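Local coordinates for protein lipid II:glycine glycyltransferase (PDB 6SNR) that probably attaches the first glycine of the pentaglycine cross-bridge to the lysine side chain of lipid II, using glycyl-tRNA as donor, at residues H11-V15 with V51-Q56; L26-T32 with A219-D225; Y39-I43 with I96-E100; L69-G75 with Y103-P109. All coordinates share one frame; numbering follows the deposited sequence.

Contact 1. Residues H11-V15 with V51-Q56; sequences HDAFV and VQGVAQ
Val51 meets Phe14 through a CH-pi contact. Val51 CG1 lies 3.9 Å from the centroid of the Phe14 ring and 21° off the ring normal, shifted toward the rim. The backbone also comes close here, with Val51 O 3.5 Å from Phe14 CE2. At Gln52 the chain touches the ring with its main chain alone: Gln52 C is 3.7 Å from Phe14 CZ. The side chain of Gln52 heads away to a hydrogen bond with Asn82. Gly53 runs past the same end of the ring. Gln52 and Gly53 together face Val45 of the neighbouring strand, which makes a classic beta bulge. Val54 is the central residue. Its CG2 sits 3.7 Å from Phe14 CD1, 3.8 Å from Val15 CG2 and 3.6 Å from His11 NE2. The first torsions of His11 (176°) and Phe14 (-176°) both place CG opposite the backbone N, and the two rings reach Val54 from successive turns of the helix. Ala55 turns its methyl away. Gln56 ends the contact, its CB 4.2 Å from His11 CE1. His11 ND1 makes a weak bond to Asp12 OD1, 3.3 Å long. The contact thus packs helix 8-17 on the sheet by apolar touch. It also buries His11 NE2 without a polar partner, consistent with a neutral ring protonated on ND1, although the nearby Asp12 carboxylate would work against this.

Contact 2. Residues L26-T32 with A219-D225; sequences LTKWAET and ALHEDGD
Leu220 CD1 meets the indole of Trp29 at its edge, near the ring plane, 4.1 Å from Trp29 CE3. Thr32 OG1 lies over the centre of one indole face, and is fixed there by a 2.7 Å hydrogen bond to Trp29 O, on a carbonyl lone pair. The carboxylates of Asp223 and Glu222 both meet Lys28. Lys28 NZ reaches Asp223 OD2 at 2.7 Å, from the syn side but 31° out of the carboxylate plane. Its salt bridge to Glu222 OE1 is longer, 3.2 Å, and runs nearly along the C-O bond. A third bond goes from Lys28 NZ to Ala219 O, 3.0 Å. The lysine chain bends at chi2 (-63°) and chi4 (58°), curling round that carbonyl to bring the ammonium to all three oxygens. Apolar packing accompanies the network: Ala219 CB is 3.8 Å from Thr32 CG2, and Lys28 CB rests on Leu220 CD2. Gly224, with positive phi, closes the helix in a Schellman motif. The contact therefore ties helix 27-33 to the C-terminal end of helix 210-220, just before strand 226-233. Leu26 carries it on to helix 8-17, where Lys16 forms a salt bridge with Asp225.

Contact 3. Residues Y39-I43 with I96-E100; sequences YARRI and IAKAE
Tyr39 OH donates a short hydrogen bond, 2.5 Å, to Glu100 OE1. The hydroxyl comes to the anti side of the carboxylate, 27° out of its plane. The carboxylate sits at the ring edge, near the phenol plane, and the two flat groups are turned 76° apart. Glu100 OE1 therefore also lies close to the ring edge, 3.3 Å from Tyr39 CE2. The other oxygen, Glu100 OE2, is 4.1 Å from Arg41 NH1, near the guanidinium plane. That is too far for a salt bridge. The two charges still probably attract each other weakly, and the attraction would tend to keep the carboxylate ionised. Bends at chi2 (-71°) and chi3 fold the Arg41 chain so that its guanidinium lies against Ile96. Ile96 CG2 rests over one face of that group, toward the rim, 4.0 Å from Arg41 NH1. Ile96 CD1 reaches further, to 3.8 Å from Arg41 NH2. The same methyl presses on Ile43 CG2 at 3.4 Å, tighter than usual for two carbons. Packing thus passes from a polar, partly exposed end at Tyr39 and Glu100 to the aliphatic contact of Ile96 with buried Ile43. The contact packs the C-terminal end of helix 83-99, with Glu100 just after it, against strand 39-47. Strand 50-61 lies next in the sheet and supplies Phe59, which touches Tyr39, Ile96 and Glu100. On the same helix, Leu89, Ser92 and Ala93 continue the cover of Ile43.

Contact 4. Residues L69-G75 with Y103-P109; sequences LCYISRG and YAIKIDP
Leu69 packs on Tyr103, its CD1 3.6 Å from the phenol OH, whose polar partner is Glu401. The parallel strand pairing starts at Cys70. Cys70 N bonds to Ala104 O, and Cys70 O accepts Lys106 N at 2.9 Å. Cys70 and Ile105 point to one face of the sheet, where Cys70 SG touches Ile105 CG1. Tyr71 points to the other face with Lys106. Lys106 CD lies above the ring plane near the CD1 corner, 3.9 Å from Tyr71 CD1, on the side away from Ser73 CB. At the ring edge is Lys106 O. The lysine then turns away at chi3 (-64°) toward Asp389, Glu387 and Glu401. Tyr71 OH donates to Asp108 OD2, 2.6 Å, on the syn lone pair, and also bonds Gln143. Ile72 N bonds to Lys106 O at 2.9 Å. Its side chain lies alongside Ile105 and Ile107, with Ile72 CD1 3.8 Å from Ile105 CG2. Ser73 CB covers the opposite face of Tyr71. A type II turn runs from Ile72 to Gly75, and Arg74 holds its third position. Arg74 N donates to Asp108 OD1 at 2.7 Å, meeting the carboxylate from above its plane. Arg74 NH1 bonds to Asp108 O at 2.9 Å, in its guanidinium plane but above the carbonyl plane. Gly75 O accepts a weak bond from Asp108 N. This is the strand pair of a beta-alpha-beta unit, with helix 83-99 as the connection, consistent with the acetyltransferase-like fold of the FemABX family. Both carboxylate oxygens and the main-chain O of buried Asp108 have donors, which probably holds its orientation.

Overall arrangement
Contacts 1, 3 and 4 all involve one mixed sheet. Contact 1 packs helix 8-17 on strand 50-61, contact 3 packs helix 83-99 on the adjacent strand 39-47, and contact 4 joins strands 68-78 and 102-107. Helix 83-99 also links the two strands of contact 4 along the chain. Contacts 1 and 4 are buried. The first is apolar packing, the second a backbone ladder with a polar end. Contact 3 lies at the surface and mixes charge with aliphatic touch. Contact 2, partly buried, joins distant parts of the chain through a lysine network. It adjoins contact 1 by Asp12 and Thr27, and touches no atom of contact 4.

Contact 1. Residues H11-V15 with V51-Q56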
loop_
_atom_site.group_PDB
_atom_site.type_symbol
_atom_site.label_atom_id
_atom_site.label_comp_id
_atom_site.label_asym_id
_atom_site.label_seq_id
_atom_site.Cartn_x
_atom_site.Cartn_y
_atom_site.Cartn_z
ATOM N N HIS A 11 7.444 20.784 7.911
ATOM C CA HIS A 11 8.094 19.909 6.912
ATOM C C HIS A 11 7.117 18.868 6.392
ATOM O O HIS A 11 6.930 18.729 5.206
ATOM C CB HIS A 11 9.290 19.201 7.553
ATOM C CG HIS A 11 9.967 18.216 6.654
ATOM N ND1 HIS A 11 9.616 16.884 6.538
ATOM C CD2 HIS A 11 10.984 18.421 5.781
ATOM C CE1 HIS A 11 10.454 16.298 5.672
ATOM N NE2 HIS A 11 11.246 17.223 5.167
ATOM N N ASP A 12 6.502 18.131 7.301
ATOM C CA ASP A 12 5.576 17.061 6.926
ATOM C C ASP A 12 4.386 17.623 6.108
ATOM O O ASP A 12 3.955 17.051 5.113
ATOM C CB ASP A 12 5.095 16.289 8.163
ATOM C CG ASP A 12 6.180 15.427 8.790
ATOM O OD1 ASP A 12 7.187 15.160 8.044
ATOM O OD2 ASP A 12 6.033 15.038 9.965
ATOM N N ALA A 13 3.874 18.784 6.506
ATOM C CA ALA A 13 2.804 19.417 5.728
ATOM C C ALA A 13 3.213 19.723 4.290
ATOM O O ALA A 13 2.494 19.442 3.318
ATOM C CB ALA A 13 2.291 20.663 6.463
ATOM N N PHE A 14 4.418 20.272 4.147
ATOM C CA PHE A 14 4.963 20.593 2.856
ATOM C C PHE A 14 5.139 19.342 2.024
ATOM O O PHE A 14 4.751 19.330 0.832
ATOM C CB PHE A 14 6.305 21.321 3.002
ATOM C CG PHE A 14 6.878 21.781 1.688
ATOM C CD1 PHE A 14 7.682 20.972 0.928
ATOM C CD2 PHE A 14 6.581 23.042 1.206
ATOM C CE1 PHE A 14 8.192 21.415 -0.290
ATOM C CE2 PHE A 14 7.081 23.480 0.001
ATOM C CZ PHE A 14 7.896 22.666 -0.753
ATOM N N VAL A 15 5.715 18.278 2.594
ATOM C CA VAL A 15 5.871 16.994 1.880
ATOM C C VAL A 15 4.518 16.410 1.422
ATOM O O VAL A 15 4.365 15.974 0.291
ATOM C CB VAL A 15 6.622 15.957 2.749
ATOM C CG1 VAL A 15 6.692 14.563 2.082
ATOM C CG2 VAL A 15 8.045 16.464 3.107
ATOM N N VAL A 51 8.387 28.460 1.967
ATOM C CA VAL A 51 9.259 27.321 1.621
ATOM C C VAL A 51 9.074 26.931 0.137
ATOM O O VAL A 51 7.931 26.849 -0.354
ATOM C CB VAL A 51 8.912 26.106 2.508
ATOM C CG1 VAL A 51 9.730 24.850 2.112
ATOM C CG2 VAL A 51 9.091 26.421 3.994
ATOM N N GLN A 52 10.173 26.671 -0.572
ATOM C CA GLN A 52 10.131 26.198 -1.980
ATOM C C GLN A 52 10.664 24.759 -2.123
ATOM O O GLN A 52 10.429 24.116 -3.158
ATOM C CB GLN A 52 10.868 27.148 -2.936
ATOM C CG GLN A 52 10.198 28.511 -3.109
ATOM C CD GLN A 52 10.892 29.353 -4.165
ATOM O OE1 GLN A 52 11.546 28.830 -5.079
ATOM N NE2 GLN A 52 10.761 30.672 -4.050
ATOM N N GLY A 53 11.356 24.241 -1.111
ATOM C CA GLY A 53 11.792 22.811 -1.144
ATOM C C GLY A 53 12.302 22.363 0.205
ATOM O O GLY A 53 12.799 23.180 0.988
ATOM N N VAL A 54 12.212 21.055 0.482
ATOM C CA VAL A 54 12.734 20.469 1.690
ATOM C C VAL A 54 13.375 19.148 1.393
ATOM O O VAL A 54 13.214 18.605 0.274
ATOM C CB VAL A 54 11.625 20.232 2.743
ATOM C CG1 VAL A 54 10.896 21.532 3.022
ATOM C CG2 VAL A 54 10.633 19.170 2.248
ATOM N N ALA A 55 14.104 18.649 2.357
ATOM C CA ALA A 55 14.653 17.303 2.267
ATOM C C ALA A 55 14.991 16.787 3.647
ATOM O O ALA A 55 15.426 17.530 4.533
ATOM C CB ALA A 55 15.860 17.281 1.326
ATOM N N GLN A 56 14.738 15.512 3.853
ATOM C CA GLN A 56 15.125 14.787 5.003
ATOM C C GLN A 56 16.267 13.830 4.626
ATOM O O GLN A 56 16.140 12.996 3.738
ATOM C CB GLN A 56 13.943 13.970 5.516
ATOM C CG GLN A 56 14.256 13.197 6.720
ATOM C CD GLN A 56 13.010 12.677 7.358
ATOM O OE1 GLN A 56 12.404 11.700 6.881
ATOM N NE2 GLN A 56 12.600 13.338 8.401
#

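Contact 2. Residues L26-T32 with A219-D225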
loop_
_atom_site.group_PDB
_atom_site.type_symbol
_atom_site.label_atom_id
_atom_site.label_comp_id
_atom_site.label_asym_id
_atom_site.label_seq_id
_atom_site.Cartn_x
_atom_site.Cartn_y
_atom_site.Cartn_z
ATOM N N LEU A 26 8.836 11.778 5.249
ATOM C CA LEU A 26 8.144 12.226 6.489
ATOM C C LEU A 26 9.007 12.025 7.713
ATOM O O LEU A 26 9.729 11.030 7.853
ATOM C CB LEU A 26 6.798 11.483 6.684
ATOM C CG LEU A 26 5.762 11.689 5.578
ATOM C CD1 LEU A 26 4.500 10.893 5.926
ATOM C CD2 LEU A 26 5.434 13.162 5.427
ATOM N N THR A 27 8.853 12.940 8.687
ATOM C CA THR A 27 9.612 12.827 9.885
ATOM C C THR A 27 9.381 11.538 10.690
ATOM O O THR A 27 10.303 10.999 11.270
ATOM C CB THR A 27 9.488 14.075 10.809
ATOM O OG1 THR A 27 8.162 14.139 11.377
ATOM C CG2 THR A 27 9.801 15.350 10.105
ATOM N N LYS A 28 8.131 11.031 10.726
ATOM C CA LYS A 28 7.863 9.809 11.460
ATOM C C LYS A 28 8.410 8.566 10.723
ATOM O O LYS A 28 8.673 7.559 11.358
ATOM C CB LYS A 28 6.356 9.646 11.720
ATOM C CG LYS A 28 5.758 10.712 12.586
ATOM C CD LYS A 28 6.334 10.713 13.974
ATOM C CE LYS A 28 5.381 11.464 14.912
ATOM N NZ LYS A 28 3.998 10.866 14.944
ATOM N N TRP A 29 8.604 8.680 9.405
ATOM C CA TRP A 29 9.316 7.583 8.689
ATOM C C TRP A 29 10.781 7.527 9.164
ATOM O O TRP A 29 11.349 6.443 9.444
ATOM C CB TRP A 29 9.254 7.771 7.199
ATOM C CG TRP A 29 9.953 6.672 6.493
ATOM C CD1 TRP A 29 11.220 6.703 5.985
ATOM C CD2 TRP A 29 9.463 5.345 6.276
ATOM N NE1 TRP A 29 11.543 5.486 5.477
ATOM C CE2 TRP A 29 10.488 4.634 5.630
ATOM C CE3 TRP A 29 8.260 4.686 6.569
ATOM C CZ2 TRP A 29 10.334 3.318 5.229
ATOM C CZ3 TRP A 29 8.119 3.381 6.201
ATOM C CH2 TRP A 29 9.156 2.702 5.536
ATOM N N ALA A 30 11.418 8.688 9.290
ATOM C CA ALA A 30 12.779 8.707 9.886
ATOM C C ALA A 30 12.822 8.090 11.252
ATOM O O ALA A 30 13.762 7.357 11.578
ATOM C CB ALA A 30 13.340 10.121 9.906
ATOM N N GLU A 31 11.765 8.273 12.051
ATOM C CA GLU A 31 11.740 7.631 13.352
ATOM C C GLU A 31 11.862 6.118 13.239
ATOM O O GLU A 31 12.539 5.498 14.048
ATOM C CB GLU A 31 10.472 7.982 14.155
ATOM C CG GLU A 31 10.407 9.421 14.572
ATOM C CD GLU A 31 11.297 9.748 15.749
ATOM O OE1 GLU A 31 11.750 8.826 16.462
ATOM O OE2 GLU A 31 11.546 10.955 15.942
ATOM N N THR A 32 11.243 5.516 12.212
ATOM C CA THR A 32 11.269 4.058 12.039
ATOM C C THR A 32 12.646 3.535 11.671
ATOM O O THR A 32 12.965 2.376 11.882
ATOM C CB THR A 32 10.270 3.540 10.981
ATOM O OG1 THR A 32 10.802 3.766 9.659
ATOM C CG2 THR A 32 8.937 4.145 11.124
ATOM N N ALA A 219 5.005 4.767 14.869
ATOM C CA ALA A 219 5.435 6.110 14.463
ATOM C C ALA A 219 4.365 6.882 13.722
ATOM O O ALA A 219 4.154 8.076 13.924
ATOM C CB ALA A 219 6.681 6.010 13.591
ATOM N N LEU A 220 3.718 6.195 12.798
ATOM C CA LEU A 220 2.849 6.838 11.850
ATOM C C LEU A 220 1.323 6.773 12.143
ATOM O O LEU A 220 0.594 7.582 11.634
ATOM C CB LEU A 220 3.174 6.246 10.480
ATOM C CG LEU A 220 4.550 6.697 9.919
ATOM C CD1 LEU A 220 5.206 5.517 9.218
ATOM C CD2 LEU A 220 4.355 7.841 8.958
ATOM N N HIS A 221 0.890 5.793 12.906
ATOM C CA HIS A 221 -0.549 5.595 13.146
ATOM C C HIS A 221 -1.238 6.771 13.870
ATOM O O HIS A 221 -2.341 7.208 13.485
ATOM C CB HIS A 221 -0.826 4.318 13.895
ATOM C CG HIS A 221 -2.271 4.150 14.249
ATOM N ND1 HIS A 221 -3.263 4.033 13.290
ATOM C CD2 HIS A 221 -2.896 4.093 15.449
ATOM C CE1 HIS A 221 -4.438 3.911 13.892
ATOM N NE2 HIS A 221 -4.241 3.960 15.203
ATOM N N GLU A 222 -0.528 7.315 14.846
ATOM C CA GLU A 222 -0.987 8.502 15.602
ATOM C C GLU A 222 -1.499 9.633 14.700
ATOM O O GLU A 222 -2.520 10.247 14.970
ATOM C CB GLU A 222 0.215 9.019 16.435
ATOM C CG GLU A 222 -0.147 9.821 17.669
ATOM C CD GLU A 222 0.976 10.719 18.158
ATOM O OE1 GLU A 222 2.004 10.928 17.453
ATOM O OE2 GLU A 222 0.812 11.242 19.262
ATOM N N ASP A 223 -0.776 9.903 13.601
ATOM C CA ASP A 223 -1.113 10.899 12.609
ATOM C C ASP A 223 -2.094 10.462 11.505
ATOM O O ASP A 223 -2.424 11.250 10.597
ATOM C CB ASP A 223 0.196 11.403 11.934
ATOM C CG ASP A 223 1.170 11.964 12.931
ATOM O OD1 ASP A 223 0.805 12.793 13.831
ATOM O OD2 ASP A 223 2.344 11.560 12.863
ATOM N N GLY A 224 -2.506 9.207 11.583
ATOM C CA GLY A 224 -3.412 8.616 10.610
ATOM C C GLY A 224 -2.685 8.145 9.344
ATOM O O GLY A 224 -3.289 7.919 8.309
ATOM N N ASP A 225 -1.369 8.116 9.417
ATOM C CA ASP A 225 -0.519 7.721 8.281
ATOM C C ASP A 225 -0.121 6.256 8.184
ATOM O O ASP A 225 0.624 5.887 7.266
ATOM C CB ASP A 225 0.728 8.633 8.254
ATOM C CG ASP A 225 0.358 10.091 7.998
ATOM O OD1 ASP A 225 -0.606 10.330 7.247
ATOM O OD2 ASP A 225 1.083 10.993 8.488
#

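Contact 3. Residues Y39-I43 with I96-E100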
loop_
_atom_site.group_PDB
_atom_site.type_symbol
_atom_site.label_atom_id
_atom_site.label_comp_id
_atom_site.label_asym_id
_atom_site.label_seq_id
_atom_site.Cartn_x
_atom_site.Cartn_y
_atom_site.Cartn_z
ATOM N N TYR A 39 20.328 7.946 11.292
ATOM C CA TYR A 39 20.011 9.214 11.972
ATOM C C TYR A 39 19.698 10.297 10.965
ATOM O O TYR A 39 20.249 10.328 9.861
ATOM C CB TYR A 39 21.092 9.668 12.972
ATOM C CG TYR A 39 22.493 9.941 12.396
ATOM C CD1 TYR A 39 23.384 8.877 12.183
ATOM C CD2 TYR A 39 22.941 11.230 12.153
ATOM C CE1 TYR A 39 24.661 9.100 11.663
ATOM C CE2 TYR A 39 24.223 11.461 11.650
ATOM C CZ TYR A 39 25.070 10.388 11.430
ATOM O OH TYR A 39 26.321 10.692 10.891
ATOM N N ALA A 40 18.808 11.216 11.353
ATOM C CA ALA A 40 18.231 12.150 10.440
ATOM C C ALA A 40 18.624 13.602 10.643
ATOM O O ALA A 40 18.844 14.061 11.801
ATOM C CB ALA A 40 16.692 12.030 10.445
ATOM N N ARG A 41 18.615 14.324 9.538
ATOM C CA ARG A 41 18.774 15.779 9.513
ATOM C C ARG A 41 17.854 16.315 8.470
ATOM O O ARG A 41 17.543 15.620 7.510
ATOM C CB ARG A 41 20.221 16.144 9.194
ATOM C CG ARG A 41 21.185 15.778 10.314
ATOM C CD ARG A 41 21.058 16.658 11.574
ATOM N NE ARG A 41 21.256 18.024 11.202
ATOM C CZ ARG A 41 22.459 18.590 11.030
ATOM N NH1 ARG A 41 23.582 17.926 11.288
ATOM N NH2 ARG A 41 22.527 19.839 10.619
ATOM N N ARG A 42 17.368 17.536 8.642
ATOM C CA ARG A 42 16.515 18.197 7.672
ATOM C C ARG A 42 17.136 19.477 7.141
ATOM O O ARG A 42 17.926 20.148 7.839
ATOM C CB ARG A 42 15.094 18.493 8.258
ATOM C CG ARG A 42 14.247 17.247 8.512
ATOM C CD ARG A 42 12.790 17.648 8.670
ATOM N NE ARG A 42 12.557 18.262 10.016
ATOM C CZ ARG A 42 12.352 19.565 10.228
ATOM N NH1 ARG A 42 12.431 20.457 9.255
ATOM N NH2 ARG A 42 12.128 20.000 11.480
ATOM N N ILE A 43 16.724 19.837 5.940
ATOM C CA ILE A 43 17.029 21.117 5.264
ATOM C C ILE A 43 15.733 21.660 4.675
ATOM O O ILE A 43 14.812 20.919 4.328
ATOM C CB ILE A 43 18.102 21.019 4.164
ATOM C CG1 ILE A 43 17.760 19.960 3.077
ATOM C CG2 ILE A 43 19.430 20.621 4.793
ATOM C CD1 ILE A 43 18.758 19.830 1.911
ATOM N N ILE A 96 26.006 19.634 5.340
ATOM C CA ILE A 96 25.737 18.674 6.379
ATOM C C ILE A 96 26.520 17.374 6.127
ATOM O O ILE A 96 27.134 16.800 7.008
ATOM C CB ILE A 96 24.223 18.414 6.446
ATOM C CG1 ILE A 96 23.486 19.667 6.856
ATOM C CG2 ILE A 96 23.903 17.279 7.401
ATOM C CD1 ILE A 96 21.979 19.532 6.821
ATOM N N ALA A 97 26.443 16.868 4.891
ATOM C CA ALA A 97 27.036 15.585 4.554
ATOM C C ALA A 97 28.561 15.573 4.727
ATOM O O ALA A 97 29.095 14.598 5.153
ATOM C CB ALA A 97 26.638 15.192 3.129
ATOM N N LYS A 98 29.224 16.667 4.401
ATOM C CA LYS A 98 30.679 16.724 4.566
ATOM C C LYS A 98 31.020 16.655 6.053
ATOM O O LYS A 98 31.954 15.962 6.462
ATOM C CB LYS A 98 31.235 17.977 3.900
ATOM C CG LYS A 98 31.239 17.897 2.391
ATOM C CD LYS A 98 31.548 19.270 1.803
ATOM C CE LYS A 98 31.732 19.233 0.305
ATOM N NZ LYS A 98 33.005 18.604 -0.128
ATOM N N ALA A 99 30.228 17.350 6.872
ATOM C CA ALA A 99 30.405 17.294 8.323
ATOM C C ALA A 99 30.154 15.917 8.917
ATOM O O ALA A 99 30.707 15.594 9.960
ATOM C CB ALA A 99 29.531 18.344 8.989
ATOM N N GLU A 100 29.332 15.075 8.236
ATOM C CA GLU A 100 29.098 13.712 8.631
ATOM C C GLU A 100 30.024 12.655 7.960
ATOM O O GLU A 100 29.826 11.463 8.151
ATOM C CB GLU A 100 27.634 13.307 8.394
ATOM C CG GLU A 100 26.670 14.205 9.145
ATOM C CD GLU A 100 26.880 14.155 10.632
ATOM O OE1 GLU A 100 27.121 13.079 11.208
ATOM O OE2 GLU A 100 26.751 15.259 11.206
#

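Contact 4. Residues L69-G75 with Y103-P109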
loop_
_atom_site.group_PDB
_atom_site.type_symbol
_atom_site.label_atom_id
_atom_site.label_comp_id
_atom_site.label_asym_id
_atom_site.label_seq_id
_atom_site.Cartn_x
_atom_site.Cartn_y
_atom_site.Cartn_z
ATOM N N LEU A 69 26.997 6.990 4.564
ATOM C CA LEU A 69 26.164 7.326 3.416
ATOM C C LEU A 69 25.128 8.377 3.830
ATOM O O LEU A 69 24.561 8.228 4.902
ATOM C CB LEU A 69 25.399 6.098 2.887
ATOM C CG LEU A 69 24.423 6.378 1.686
ATOM C CD1 LEU A 69 25.081 6.954 0.442
ATOM C CD2 LEU A 69 23.581 5.145 1.335
ATOM N N CYS A 70 24.957 9.405 3.016
ATOM C CA CYS A 70 23.825 10.347 3.101
ATOM C C CYS A 70 22.767 9.903 2.114
ATOM O O CYS A 70 22.950 10.000 0.894
ATOM C CB CYS A 70 24.264 11.787 2.793
ATOM S SG CYS A 70 22.924 12.998 2.868
ATOM N N TYR A 71 21.622 9.423 2.617
ATOM C CA TYR A 71 20.575 8.949 1.730
ATOM C C TYR A 71 19.309 9.783 1.932
ATOM O O TYR A 71 18.742 9.789 3.047
ATOM C CB TYR A 71 20.320 7.472 1.987
ATOM C CG TYR A 71 19.224 6.824 1.152
ATOM C CD1 TYR A 71 18.949 7.229 -0.154
ATOM C CD2 TYR A 71 18.401 5.858 1.739
ATOM C CE1 TYR A 71 17.901 6.665 -0.892
ATOM C CE2 TYR A 71 17.354 5.280 1.007
ATOM C CZ TYR A 71 17.137 5.674 -0.304
ATOM O OH TYR A 71 16.057 5.111 -0.995
ATOM N N ILE A 72 18.920 10.471 0.888
ATOM C CA ILE A 72 17.722 11.340 0.855
ATOM C C ILE A 72 16.631 10.520 0.191
ATOM O O ILE A 72 16.373 10.654 -1.007
ATOM C CB ILE A 72 17.948 12.683 0.143
ATOM C CG1 ILE A 72 19.205 13.390 0.708
ATOM C CG2 ILE A 72 16.708 13.587 0.251
ATOM C CD1 ILE A 72 19.498 14.765 0.170
ATOM N N SER A 73 15.999 9.663 0.989
ATOM C CA SER A 73 15.102 8.585 0.426
ATOM C C SER A 73 13.795 9.195 -0.079
ATOM O O SER A 73 12.982 9.766 0.692
ATOM C CB SER A 73 14.814 7.502 1.492
ATOM O OG SER A 73 14.288 8.038 2.730
ATOM N N ARG A 74 13.580 9.110 -1.402
ATOM C CA ARG A 74 12.472 9.764 -2.101
ATOM C C ARG A 74 12.432 11.309 -1.965
ATOM O O ARG A 74 11.413 11.937 -2.156
ATOM C CB ARG A 74 11.126 9.125 -1.715
ATOM C CG ARG A 74 10.998 7.670 -2.192
ATOM C CD ARG A 74 10.630 7.657 -3.627
ATOM N NE ARG A 74 10.338 6.305 -4.140
ATOM C CZ ARG A 74 10.957 5.713 -5.162
ATOM N NH1 ARG A 74 11.971 6.298 -5.788
ATOM N NH2 ARG A 74 10.482 4.503 -5.555
ATOM N N GLY A 75 13.599 11.903 -1.715
ATOM C CA GLY A 75 13.813 13.348 -1.876
ATOM C C GLY A 75 14.803 13.614 -2.983
ATOM O O GLY A 75 15.180 12.668 -3.702
ATOM N N TYR A 103 30.397 9.664 2.049
ATOM C CA TYR A 103 31.119 9.430 0.782
ATOM C C TYR A 103 30.305 9.876 -0.434
ATOM O O TYR A 103 30.855 10.028 -1.535
ATOM C CB TYR A 103 31.557 7.960 0.668
ATOM C CG TYR A 103 30.439 6.990 0.429
ATOM C CD1 TYR A 103 29.940 6.786 -0.855
ATOM C CD2 TYR A 103 29.888 6.275 1.471
ATOM C CE1 TYR A 103 28.915 5.854 -1.067
ATOM C CE2 TYR A 103 28.865 5.351 1.265
ATOM C CZ TYR A 103 28.380 5.172 0.010
ATOM O OH TYR A 103 27.370 4.242 -0.198
ATOM N N ALA A 104 28.987 10.109 -0.254
ATOM C CA ALA A 104 28.084 10.567 -1.313
ATOM C C ALA A 104 26.728 10.983 -0.706
ATOM O O ALA A 104 26.441 10.568 0.422
ATOM C CB ALA A 104 27.832 9.423 -2.314
ATOM N N ILE A 105 25.996 11.726 -1.514
ATOM C CA ILE A 105 24.597 12.117 -1.278
ATOM C C ILE A 105 23.787 11.416 -2.372
ATOM O O ILE A 105 23.923 11.702 -3.551
ATOM C CB ILE A 105 24.380 13.625 -1.411
ATOM C CG1 ILE A 105 25.162 14.367 -0.322
ATOM C CG2 ILE A 105 22.882 13.973 -1.347
ATOM C CD1 ILE A 105 25.341 15.819 -0.658
ATOM N N LYS A 106 22.921 10.519 -1.925
ATOM C CA LYS A 106 22.138 9.660 -2.827
ATOM C C LYS A 106 20.690 10.128 -2.796
ATOM O O LYS A 106 20.092 10.194 -1.697
ATOM C CB LYS A 106 22.230 8.213 -2.355
ATOM C CG LYS A 106 21.391 7.199 -3.202
ATOM C CD LYS A 106 21.550 5.810 -2.684
ATOM C CE LYS A 106 22.964 5.292 -2.798
ATOM N NZ LYS A 106 23.460 5.203 -4.205
ATOM N N ILE A 107 20.108 10.347 -3.984
ATOM C CA ILE A 107 18.695 10.751 -4.036
ATOM C C ILE A 107 17.927 9.864 -5.034
ATOM O O ILE A 107 18.531 9.194 -5.888
ATOM C CB ILE A 107 18.512 12.207 -4.450
ATOM C CG1 ILE A 107 18.896 12.406 -5.939
ATOM C CG2 ILE A 107 19.313 13.185 -3.572
ATOM C CD1 ILE A 107 18.590 13.756 -6.478
ATOM N N ASP A 108 16.597 9.833 -4.880
ATOM C CA ASP A 108 15.749 8.937 -5.689
ATOM C C ASP A 108 14.289 9.446 -5.686
ATOM O O ASP A 108 13.379 8.740 -5.220
ATOM C CB ASP A 108 15.883 7.433 -5.305
ATOM C CG ASP A 108 15.686 7.110 -3.850
ATOM O OD1 ASP A 108 15.498 8.018 -3.009
ATOM O OD2 ASP A 108 15.777 5.951 -3.462
ATOM N N PRO A 109 14.060 10.659 -6.184
ATOM C CA PRO A 109 12.761 11.271 -6.014
ATOM C C PRO A 109 11.681 10.561 -6.837
ATOM O O PRO A 109 11.993 9.894 -7.825
ATOM C CB PRO A 109 12.981 12.689 -6.496
ATOM C CG PRO A 109 14.078 12.573 -7.520
ATOM C CD PRO A 109 14.969 11.522 -6.936
#